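Local coordinates for protein VAL-1 (Chlorella virus, PDB 3A0N) that is a polysaccharide lyase family 14 alginate lyase that probably cleaves uronic acid polymers by beta-elimination, captured here with D-glucuronic acid bound, at residues G16-V21 with V64-N69; S60-P65 with I212-W217; N115-Q120 with I168-K173. All coordinates share one frame; numbering follows the deposited sequence.

Contact 1: residues G16-V21 with V64-N69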
loop_
_atom_site.group_PDB
_atom_site.type_symbol
_atom_site.label_atom_id
_atom_site.label_comp_id
_atom_site.label_asym_id
_atom_site.label_seq_id
_atom_site.Cartn_x
_atom_site.Cartn_y
_atom_site.Cartn_z
ATOM N N GLY A 16 3.079 -6.346 17.396
ATOM C CA GLY A 16 3.958 -5.510 16.597
ATOM C C GLY A 16 4.864 -4.584 17.380
ATOM O O GLY A 16 5.562 -3.755 16.791
ATOM N N GLY A 17 4.924 -4.731 18.713
ATOM C CA GLY A 17 5.828 -3.782 19.393
ATOM C C GLY A 17 5.289 -2.357 19.259
ATOM O O GLY A 17 4.109 -2.058 19.331
ATOM N N SER A 18 6.252 -1.444 19.059
ATOM C CA SER A 18 5.920 -0.035 18.886
ATOM C C SER A 18 5.099 0.245 17.636
ATOM O O SER A 18 4.596 1.325 17.458
ATOM C CB SER A 18 7.258 0.723 18.875
ATOM O OG SER A 18 7.108 2.050 18.419
ATOM N N TRP A 19 4.970 -0.754 16.739
ATOM C CA TRP A 19 4.131 -0.535 15.563
ATOM C C TRP A 19 2.680 -0.665 15.888
ATOM O O TRP A 19 1.859 -0.234 15.060
ATOM C CB TRP A 19 4.556 -1.494 14.430
ATOM C CG TRP A 19 5.587 -0.854 13.566
ATOM C CD1 TRP A 19 6.718 -0.203 14.024
ATOM C CD2 TRP A 19 5.619 -0.755 12.148
ATOM N NE1 TRP A 19 7.466 0.287 12.948
ATOM C CE2 TRP A 19 6.785 -0.052 11.797
ATOM C CE3 TRP A 19 4.760 -1.207 11.152
ATOM C CZ2 TRP A 19 7.125 0.214 10.474
ATOM C CZ3 TRP A 19 5.085 -0.949 9.836
ATOM C CH2 TRP A 19 6.252 -0.250 9.525
ATOM N N ASN A 20 2.212 -1.211 16.997
ATOM C CA ASN A 20 0.801 -1.291 17.353
ATOM C C ASN A 20 -0.023 -1.940 16.219
ATOM O O ASN A 20 -0.912 -1.311 15.695
ATOM C CB ASN A 20 0.271 0.078 17.743
ATOM C CG ASN A 20 1.159 0.791 18.756
ATOM O OD1 ASN A 20 1.650 1.887 18.456
ATOM N ND2 ASN A 20 1.324 0.151 19.898
ATOM N N VAL A 21 0.416 -3.167 15.951
ATOM C CA VAL A 21 -0.237 -3.961 14.892
ATOM C C VAL A 21 -1.467 -4.728 15.347
ATOM O O VAL A 21 -1.519 -5.368 16.408
ATOM C CB VAL A 21 0.787 -4.961 14.357
ATOM C CG1 VAL A 21 0.145 -5.995 13.425
ATOM C CG2 VAL A 21 1.918 -4.258 13.616
ATOM N N VAL A 64 -0.533 1.178 13.599
ATOM C CA VAL A 64 -0.589 2.621 13.927
ATOM C C VAL A 64 0.701 2.853 14.737
ATOM O O VAL A 64 0.588 2.893 15.983
ATOM C CB VAL A 64 -1.817 3.068 14.688
ATOM C CG1 VAL A 64 -1.760 4.584 14.872
ATOM C CG2 VAL A 64 -3.099 2.638 13.975
ATOM N N PRO A 65 1.833 2.944 14.098
ATOM C CA PRO A 65 3.107 2.944 14.857
ATOM C C PRO A 65 3.256 4.213 15.700
ATOM O O PRO A 65 2.854 5.322 15.365
ATOM C CB PRO A 65 4.183 2.839 13.789
ATOM C CG PRO A 65 3.442 2.257 12.601
ATOM C CD PRO A 65 2.106 2.963 12.645
ATOM N N ASP A 66 3.861 4.026 16.879
ATOM C CA ASP A 66 4.343 5.209 17.603
ATOM C C ASP A 66 5.188 6.085 16.703
ATOM O O ASP A 66 6.065 5.619 16.014
ATOM C CB ASP A 66 5.219 4.718 18.753
ATOM C CG ASP A 66 4.527 3.850 19.763
ATOM O OD1 ASP A 66 3.315 3.950 19.979
ATOM O OD2 ASP A 66 5.259 3.027 20.382
ATOM N N GLY A 67 4.943 7.409 16.709
ATOM C CA GLY A 67 5.742 8.239 15.798
ATOM C C GLY A 67 5.056 8.444 14.452
ATOM O O GLY A 67 5.648 9.108 13.612
ATOM N N LEU A 68 3.854 7.890 14.288
ATOM C CA LEU A 68 3.128 8.142 13.032
ATOM C C LEU A 68 2.723 9.610 12.930
ATOM O O LEU A 68 1.838 10.089 13.624
ATOM C CB LEU A 68 1.912 7.228 12.959
ATOM C CG LEU A 68 0.946 7.531 11.806
ATOM C CD1 LEU A 68 1.485 6.908 10.529
ATOM C CD2 LEU A 68 -0.459 7.033 12.109
ATOM N N ASN A 69 3.412 10.326 12.033
ATOM C CA ASN A 69 3.126 11.744 11.838
ATOM C C ASN A 69 1.823 11.894 11.051
ATOM O O ASN A 69 1.786 11.465 9.879
ATOM C CB ASN A 69 4.268 12.397 11.066
ATOM C CG ASN A 69 4.088 13.888 10.860
ATOM O OD1 ASN A 69 2.997 14.408 10.726
ATOM N ND2 ASN A 69 5.220 14.590 10.840
HETATM O O HOH W 1 7.163 3.092 15.665
#
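Trp19 and Pro65 meet in a loop-to-loop contact at one end of the beta-sandwich, where the connection leading into strand 21-25 lies against the one leaving strand 59-63. The proline lies over one face of the indole: its CG stands 4.0 Å from the centroid of the five-membered ring of Trp19, close to the ring normal, giving a CH-pi contact. Backbone bonds on either side of this pair fix how the loops lie together. Asp66 N donates to Ser18 O at 2.9 Å, while Val64 N bonds to Asn20 O at 3.3 Å and only weakly to Trp19 O. Toward the surface, in the conformer modelled here, Ser18 OG lies opposite its own backbone N (chi1 167°), which points it at the Asp66 carboxylate; it donates to Asp66 OD2 at 2.9 Å from above the carboxylate plane. In that conformer a water also ties the hydroxyl to Asp66 O, 2.8 Å from that carbonyl oxygen. Asp66 and Gly67 form the corners of a type II turn closed by Leu68 N and Pro65 O. Beneath the exposed serine and aspartate, Trp19 NE1 bonds to Ser5 OG, and Trp19 and Pro65 both rest on Met240 of strand 231-241, with the indole also against Ala63 of strand 59-63.

Contact 2: residues S60-P65 with I212-W217; sequences SFSAVP and ISRFDW
The Phe61 ring carries Trp217 CB over one face, 3.6 Å from the ring centroid and near its normal, in a CH-pi contact. The indole itself is slid aside: its five-membered ring is turned 24° from the Phe61 plane, yet the two overlap little. Phe215 receives Phe61 differently, with Phe61 CZ at its edge, 4.0 Å from Phe215 CE2, and the CB of Ala63 also lies near that ring's plane. Phe61 CG sits between the backbone N and the carbonyl carbon (chi1 64°), which swings the ring alongside the neighbouring strand and over the base of Trp217. All four side chains lie on the inward face of a sheet in the concanavalin-like beta-sandwich, where strands 59-63 and 212-221 run antiparallel. Phe61 with Trp217 and Ala63 with Phe215 are hydrogen-bonded pairs, Trp217 N reaching Phe61 O at 2.8 Å. Ser62 and Asp216 form the non-hydrogen-bonded pair between them, side chains on the other face. Beyond the Ala63-Phe215 pair the bridges stop, and Val64 CG2 packs 3.9 Å from Arg214 CB. Ser213 and Arg214 form a classic beta bulge opposite Phe97 on strand 91-99. Across the sandwich, Phe215 stacks on Phe75, while Trp217 meets Trp77 and Phe235 edge-to-face.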
loop_
_atom_site.group_PDB
_atom_site.type_symbol
_atom_site.label_atom_id
_atom_site.label_comp_id
_atom_site.label_asym_id
_atom_site.label_seq_id
_atom_site.Cartn_x
_atom_site.Cartn_y
_atom_site.Cartn_z
ATOM N N SER A 60 -2.470 -9.901 5.573
ATOM C CA SER A 60 -2.862 -8.539 5.854
ATOM C C SER A 60 -2.603 -8.211 7.324
ATOM O O SER A 60 -2.557 -9.130 8.130
ATOM C CB SER A 60 -4.343 -8.320 5.565
ATOM O OG SER A 60 -5.174 -9.257 6.255
ATOM N N PHE A 61 -2.427 -6.928 7.574
ATOM C CA PHE A 61 -2.334 -6.418 8.954
ATOM C C PHE A 61 -2.523 -4.904 8.909
ATOM O O PHE A 61 -2.366 -4.309 7.842
ATOM C CB PHE A 61 -1.021 -6.739 9.625
ATOM C CG PHE A 61 0.245 -6.144 9.054
ATOM C CD1 PHE A 61 0.716 -4.915 9.509
ATOM C CD2 PHE A 61 1.007 -6.759 8.075
ATOM C CE1 PHE A 61 1.866 -4.332 9.004
ATOM C CE2 PHE A 61 2.151 -6.181 7.568
ATOM C CZ PHE A 61 2.634 -4.961 8.034
ATOM N N SER A 62 -2.800 -4.289 10.065
ATOM C CA SER A 62 -2.936 -2.839 10.167
ATOM C C SER A 62 -1.932 -2.413 11.248
ATOM O O SER A 62 -1.706 -3.190 12.166
ATOM C CB SER A 62 -4.348 -2.439 10.501
ATOM O OG SER A 62 -4.625 -1.053 10.393
ATOM N N ALA A 63 -1.397 -1.216 11.089
ATOM C CA ALA A 63 -0.442 -0.698 12.073
ATOM C C ALA A 63 -0.712 0.780 12.307
ATOM O O ALA A 63 -1.080 1.551 11.435
ATOM C CB ALA A 63 0.982 -0.854 11.574
ATOM N N VAL A 64 -0.533 1.178 13.599
ATOM C CA VAL A 64 -0.589 2.621 13.927
ATOM C C VAL A 64 0.701 2.853 14.737
ATOM O O VAL A 64 0.588 2.893 15.983
ATOM C CB VAL A 64 -1.817 3.068 14.688
ATOM C CG1 VAL A 64 -1.760 4.584 14.872
ATOM C CG2 VAL A 64 -3.099 2.638 13.975
ATOM N N PRO A 65 1.833 2.944 14.098
ATOM C CA PRO A 65 3.107 2.944 14.857
ATOM C C PRO A 65 3.256 4.213 15.700
ATOM O O PRO A 65 2.854 5.322 15.365
ATOM C CB PRO A 65 4.183 2.839 13.789
ATOM C CG PRO A 65 3.442 2.257 12.601
ATOM C CD PRO A 65 2.106 2.963 12.645
ATOM N N ILE A 212 -3.825 11.445 8.397
ATOM C CA ILE A 212 -3.290 10.076 8.243
ATOM C C ILE A 212 -3.544 9.251 9.489
ATOM O O ILE A 212 -3.232 9.633 10.619
ATOM C CB ILE A 212 -1.810 10.130 7.907
ATOM C CG1 ILE A 212 -1.517 10.819 6.552
ATOM C CG2 ILE A 212 -1.252 8.722 7.929
ATOM C CD1 ILE A 212 -0.095 11.313 6.426
ATOM N N SER A 213 -4.155 8.082 9.304
ATOM C CA SER A 213 -4.627 7.345 10.471
ATOM C C SER A 213 -3.931 6.009 10.701
ATOM O O SER A 213 -3.776 5.630 11.860
ATOM C CB SER A 213 -6.146 7.153 10.350
ATOM O OG SER A 213 -6.470 6.332 9.247
ATOM N N ARG A 214 -3.533 5.292 9.658
ATOM C CA ARG A 214 -2.959 3.960 9.822
ATOM C C ARG A 214 -2.242 3.529 8.555
ATOM O O ARG A 214 -2.473 4.123 7.479
ATOM C CB ARG A 214 -4.032 2.917 10.156
ATOM C CG ARG A 214 -4.826 2.403 8.962
ATOM C CD ARG A 214 -6.027 1.591 9.453
ATOM N NE ARG A 214 -7.272 2.219 9.009
ATOM C CZ ARG A 214 -8.064 1.723 8.069
ATOM N NH1 ARG A 214 -7.757 0.584 7.465
ATOM N NH2 ARG A 214 -9.171 2.373 7.741
ATOM N N PHE A 215 -1.398 2.531 8.721
ATOM C CA PHE A 215 -0.759 1.777 7.659
ATOM C C PHE A 215 -1.599 0.509 7.475
ATOM O O PHE A 215 -1.706 -0.247 8.409
ATOM C CB PHE A 215 0.648 1.378 7.997
ATOM C CG PHE A 215 1.357 0.573 6.923
ATOM C CD1 PHE A 215 1.548 1.172 5.678
ATOM C CD2 PHE A 215 1.814 -0.711 7.176
ATOM C CE1 PHE A 215 2.212 0.422 4.726
ATOM C CE2 PHE A 215 2.476 -1.446 6.205
ATOM C CZ PHE A 215 2.669 -0.837 4.962
ATOM N N ASP A 216 -2.151 0.283 6.297
ATOM C CA ASP A 216 -2.888 -0.969 6.092
ATOM C C ASP A 216 -2.162 -1.822 5.084
ATOM O O ASP A 216 -1.956 -1.333 3.965
ATOM C CB ASP A 216 -4.250 -0.624 5.513
ATOM C CG ASP A 216 -5.161 -1.833 5.423
ATOM O OD1 ASP A 216 -5.813 -2.150 6.436
ATOM O OD2 ASP A 216 -5.230 -2.430 4.325
ATOM N N TRP A 217 -1.763 -3.017 5.452
ATOM C CA TRP A 217 -1.084 -3.962 4.599
ATOM C C TRP A 217 -2.096 -5.013 4.133
ATOM O O TRP A 217 -2.812 -5.590 4.958
ATOM C CB TRP A 217 0.072 -4.660 5.324
ATOM C CG TRP A 217 0.764 -5.586 4.393
ATOM C CD1 TRP A 217 0.637 -6.943 4.317
ATOM C CD2 TRP A 217 1.703 -5.195 3.373
ATOM N NE1 TRP A 217 1.456 -7.375 3.304
ATOM C CE2 TRP A 217 2.131 -6.353 2.701
ATOM C CE3 TRP A 217 2.201 -3.954 3.008
ATOM C CZ2 TRP A 217 3.069 -6.306 1.649
ATOM C CZ3 TRP A 217 3.112 -3.880 1.976
ATOM C CH2 TRP A 217 3.525 -5.066 1.317
#

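Contact 3: residues N115-Q120 with I168-K173; sequences NRIMWQ and IEIGTK. With BDP (beta-D-glucopyranuronic acid), chain B.
Asn115 and Thr172 approach from opposite directions across the interior of the sandwich and are joined by a side-chain hydrogen bond. Asn115 ND2 donates to Thr172 OG1 at 3.0 Å with an N-H...O angle of 172°, and the hydroxyl lies practically in the amide plane. The same nitrogen also bonds to Ser188 OG, so the buried amide is held from two strands of the facing sheet. Asn115 reaches that sheet because its chi1 of -164° sets CG opposite the backbone N. Next to it, Ile170 slides past Asn115 in the reverse sense and thrusts its CD1 against the opposing backbone, 3.4 Å from Asn115 O. Ile117 passes Ile170 in the same antiparallel fashion, its CG1 3.9 Å from Ile170 CD1, but crosses Ile168 obliquely, with CG1 3.9 Å from Ile168 CG2. Inward and outward side chains alternate along 115-118, and Met118, on the outward face, brings its CE to 3.7 Å from O2 of the bound glucuronate, which is hydrogen-bonded to Gly150 N and Gln153 NE2. Strand 112-119 lies between 91-99 and 125-130; strand 165-173 lies between 72-80 and 186-192 in the other sheet, and Trp77 of strand 72-80 touches both Ile117 and Ile168.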
loop_
_atom_site.group_PDB
_atom_site.type_symbol
_atom_site.label_atom_id
_atom_site.label_comp_id
_atom_site.label_asym_id
_atom_site.label_seq_id
_atom_site.Cartn_x
_atom_site.Cartn_y
_atom_site.Cartn_z
ATOM N N ASN A 115 -3.975 5.625 0.010
ATOM C CA ASN A 115 -2.844 5.760 -0.889
ATOM C C ASN A 115 -2.070 4.472 -0.851
ATOM O O ASN A 115 -1.372 4.160 0.113
ATOM C CB ASN A 115 -1.970 6.923 -0.411
ATOM C CG ASN A 115 -0.998 7.383 -1.464
ATOM O OD1 ASN A 115 -1.195 7.107 -2.656
ATOM N ND2 ASN A 115 0.073 8.045 -1.043
ATOM N N ARG A 116 -2.159 3.648 -1.899
ATOM C CA ARG A 116 -1.551 2.340 -1.884
ATOM C C ARG A 116 -0.638 2.060 -3.061
ATOM O O ARG A 116 -0.707 2.707 -4.106
ATOM C CB ARG A 116 -2.647 1.233 -1.880
ATOM C CG ARG A 116 -3.444 1.189 -0.594
ATOM C CD ARG A 116 -4.424 0.029 -0.586
ATOM N NE ARG A 116 -5.567 0.316 -1.447
ATOM C CZ ARG A 116 -6.516 -0.565 -1.768
ATOM N NH1 ARG A 116 -6.520 -1.831 -1.353
ATOM N NH2 ARG A 116 -7.491 -0.115 -2.543
ATOM N N ILE A 117 0.279 1.133 -2.879
ATOM C CA ILE A 117 1.068 0.562 -3.939
ATOM C C ILE A 117 0.338 -0.626 -4.576
ATOM O O ILE A 117 -0.109 -1.521 -3.849
ATOM C CB ILE A 117 2.401 0.043 -3.419
ATOM C CG1 ILE A 117 3.313 1.173 -2.917
ATOM C CG2 ILE A 117 3.141 -0.826 -4.431
ATOM C CD1 ILE A 117 3.815 2.118 -3.985
ATOM N N MET A 118 0.254 -0.611 -5.906
ATOM C CA MET A 118 -0.083 -1.832 -6.631
ATOM C C MET A 118 1.050 -2.252 -7.532
ATOM O O MET A 118 1.765 -1.392 -8.057
ATOM C CB MET A 118 -1.331 -1.689 -7.515
ATOM C CG MET A 118 -2.652 -1.760 -6.822
ATOM S SD MET A 118 -4.051 -1.797 -7.973
ATOM C CE MET A 118 -3.819 -3.391 -8.770
ATOM N N TRP A 119 1.217 -3.566 -7.728
ATOM C CA TRP A 119 2.069 -4.004 -8.835
ATOM C C TRP A 119 1.140 -4.141 -10.053
ATOM O O TRP A 119 -0.079 -4.064 -9.946
ATOM C CB TRP A 119 2.791 -5.291 -8.545
ATOM C CG TRP A 119 2.073 -6.598 -8.664
ATOM C CD1 TRP A 119 1.908 -7.331 -9.825
ATOM C CD2 TRP A 119 1.446 -7.348 -7.620
ATOM N NE1 TRP A 119 1.199 -8.481 -9.516
ATOM C CE2 TRP A 119 0.905 -8.519 -8.168
ATOM C CE3 TRP A 119 1.268 -7.166 -6.226
ATOM C CZ2 TRP A 119 0.222 -9.475 -7.438
ATOM C CZ3 TRP A 119 0.597 -8.101 -5.481
ATOM C CH2 TRP A 119 0.062 -9.270 -6.085
ATOM N N GLN A 120 1.847 -4.292 -11.186
ATOM C CA GLN A 120 1.151 -4.372 -12.463
ATOM C C GLN A 120 1.734 -5.523 -13.275
ATOM O O GLN A 120 2.660 -6.196 -12.844
ATOM C CB GLN A 120 1.296 -3.062 -13.282
ATOM C CG GLN A 120 0.696 -1.921 -12.482
ATOM C CD GLN A 120 -0.793 -1.856 -12.586
ATOM O OE1 GLN A 120 -1.588 -2.429 -11.789
ATOM N NE2 GLN A 120 -1.246 -1.149 -13.601
ATOM N N ILE A 168 10.686 -0.562 -2.174
ATOM C CA ILE A 168 9.490 0.212 -2.434
ATOM C C ILE A 168 9.199 1.172 -1.299
ATOM O O ILE A 168 9.383 0.808 -0.125
ATOM C CB ILE A 168 8.289 -0.735 -2.628
ATOM C CG1 ILE A 168 8.596 -1.754 -3.740
ATOM C CG2 ILE A 168 7.006 0.030 -2.854
ATOM C CD1 ILE A 168 7.462 -2.703 -4.053
ATOM N N GLU A 169 8.771 2.381 -1.627
ATOM C CA GLU A 169 8.333 3.343 -0.632
ATOM C C GLU A 169 7.077 4.042 -1.114
ATOM O O GLU A 169 6.933 4.281 -2.337
ATOM C CB GLU A 169 9.364 4.463 -0.344
ATOM C CG GLU A 169 10.783 3.958 -0.161
ATOM C CD GLU A 169 11.659 4.958 0.589
ATOM O OE1 GLU A 169 11.139 5.962 1.092
ATOM O OE2 GLU A 169 12.875 4.716 0.583
ATOM N N ILE A 170 6.180 4.433 -0.237
ATOM C CA ILE A 170 5.018 5.243 -0.579
ATOM C C ILE A 170 4.865 6.356 0.469
ATOM O O ILE A 170 4.765 6.106 1.671
ATOM C CB ILE A 170 3.735 4.425 -0.749
ATOM C CG1 ILE A 170 2.573 5.282 -1.229
ATOM C CG2 ILE A 170 3.382 3.670 0.535
ATOM C CD1 ILE A 170 1.436 4.413 -1.751
ATOM N N GLY A 171 4.902 7.566 -0.045
ATOM C CA GLY A 171 4.865 8.799 0.768
ATOM C C GLY A 171 3.515 9.433 0.683
ATOM O O GLY A 171 2.851 9.472 -0.379
ATOM N N THR A 172 2.896 9.956 1.751
ATOM C CA THR A 172 1.610 10.632 1.747
ATOM C C THR A 172 1.713 11.930 2.557
ATOM O O THR A 172 2.236 11.853 3.682
ATOM C CB THR A 172 0.498 9.786 2.383
ATOM O OG1 THR A 172 0.552 8.406 1.914
ATOM C CG2 THR A 172 -0.891 10.312 2.054
ATOM N N LYS A 173 1.273 13.062 2.045
ATOM C CA LYS A 173 1.336 14.334 2.760
ATOM C C LYS A 173 -0.015 14.993 2.650
ATOM O O LYS A 173 -0.556 15.186 1.563
ATOM C CB LYS A 173 2.420 15.256 2.204
ATOM C CG LYS A 173 2.439 16.589 2.940
ATOM C CD LYS A 173 3.727 17.351 2.654
ATOM C CE LYS A 173 3.458 18.819 2.979
ATOM N NZ LYS A 173 4.671 19.566 3.383
HETATM C C1 BDP B . -6.033 -0.990 -11.727
HETATM C C2 BDP B . -5.274 -1.637 -12.881
HETATM C C3 BDP B . -4.318 -0.601 -13.506
HETATM C C4 BDP B . -5.091 0.659 -13.885
HETATM C C5 BDP B . -5.849 1.200 -12.666
HETATM C C6 BDP B . -6.796 2.331 -13.124
HETATM O O2 BDP B . -4.485 -2.730 -12.357
HETATM O O3 BDP B . -3.738 -1.214 -14.660
HETATM O O4 BDP B . -4.229 1.666 -14.442
HETATM O O5 BDP B . -6.732 0.170 -12.175
HETATM O O6A BDP B . -6.508 3.524 -12.872
HETATM O O1 BDP B . -6.997 -1.941 -11.229
HETATM O O6B BDP B . -7.845 1.969 -13.727
#

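In the fold
Contacts 1 and 2 adjoin, their centres 8 Å apart: they share Val64 and Pro65, where strand 59-63 gives way to the loop of contact 1. Contact 3 lies deeper, about 13 Å from contact 2 and 19 Å from contact 1 between centres, and touches contact 2 where Ile212 CD1 packs on Thr172 O. Along the chain contact 1 closes first, and contact 3 is nested within the long excursion closed by contact 2. Contact 2 pairs neighbouring strands within the seven-stranded sheet, contact 3 joins that sheet to the facing one, and contact 1 ties loops at the sandwich end. The glucuronate lies beyond strand 112-119, on the far side of its sheet from the core.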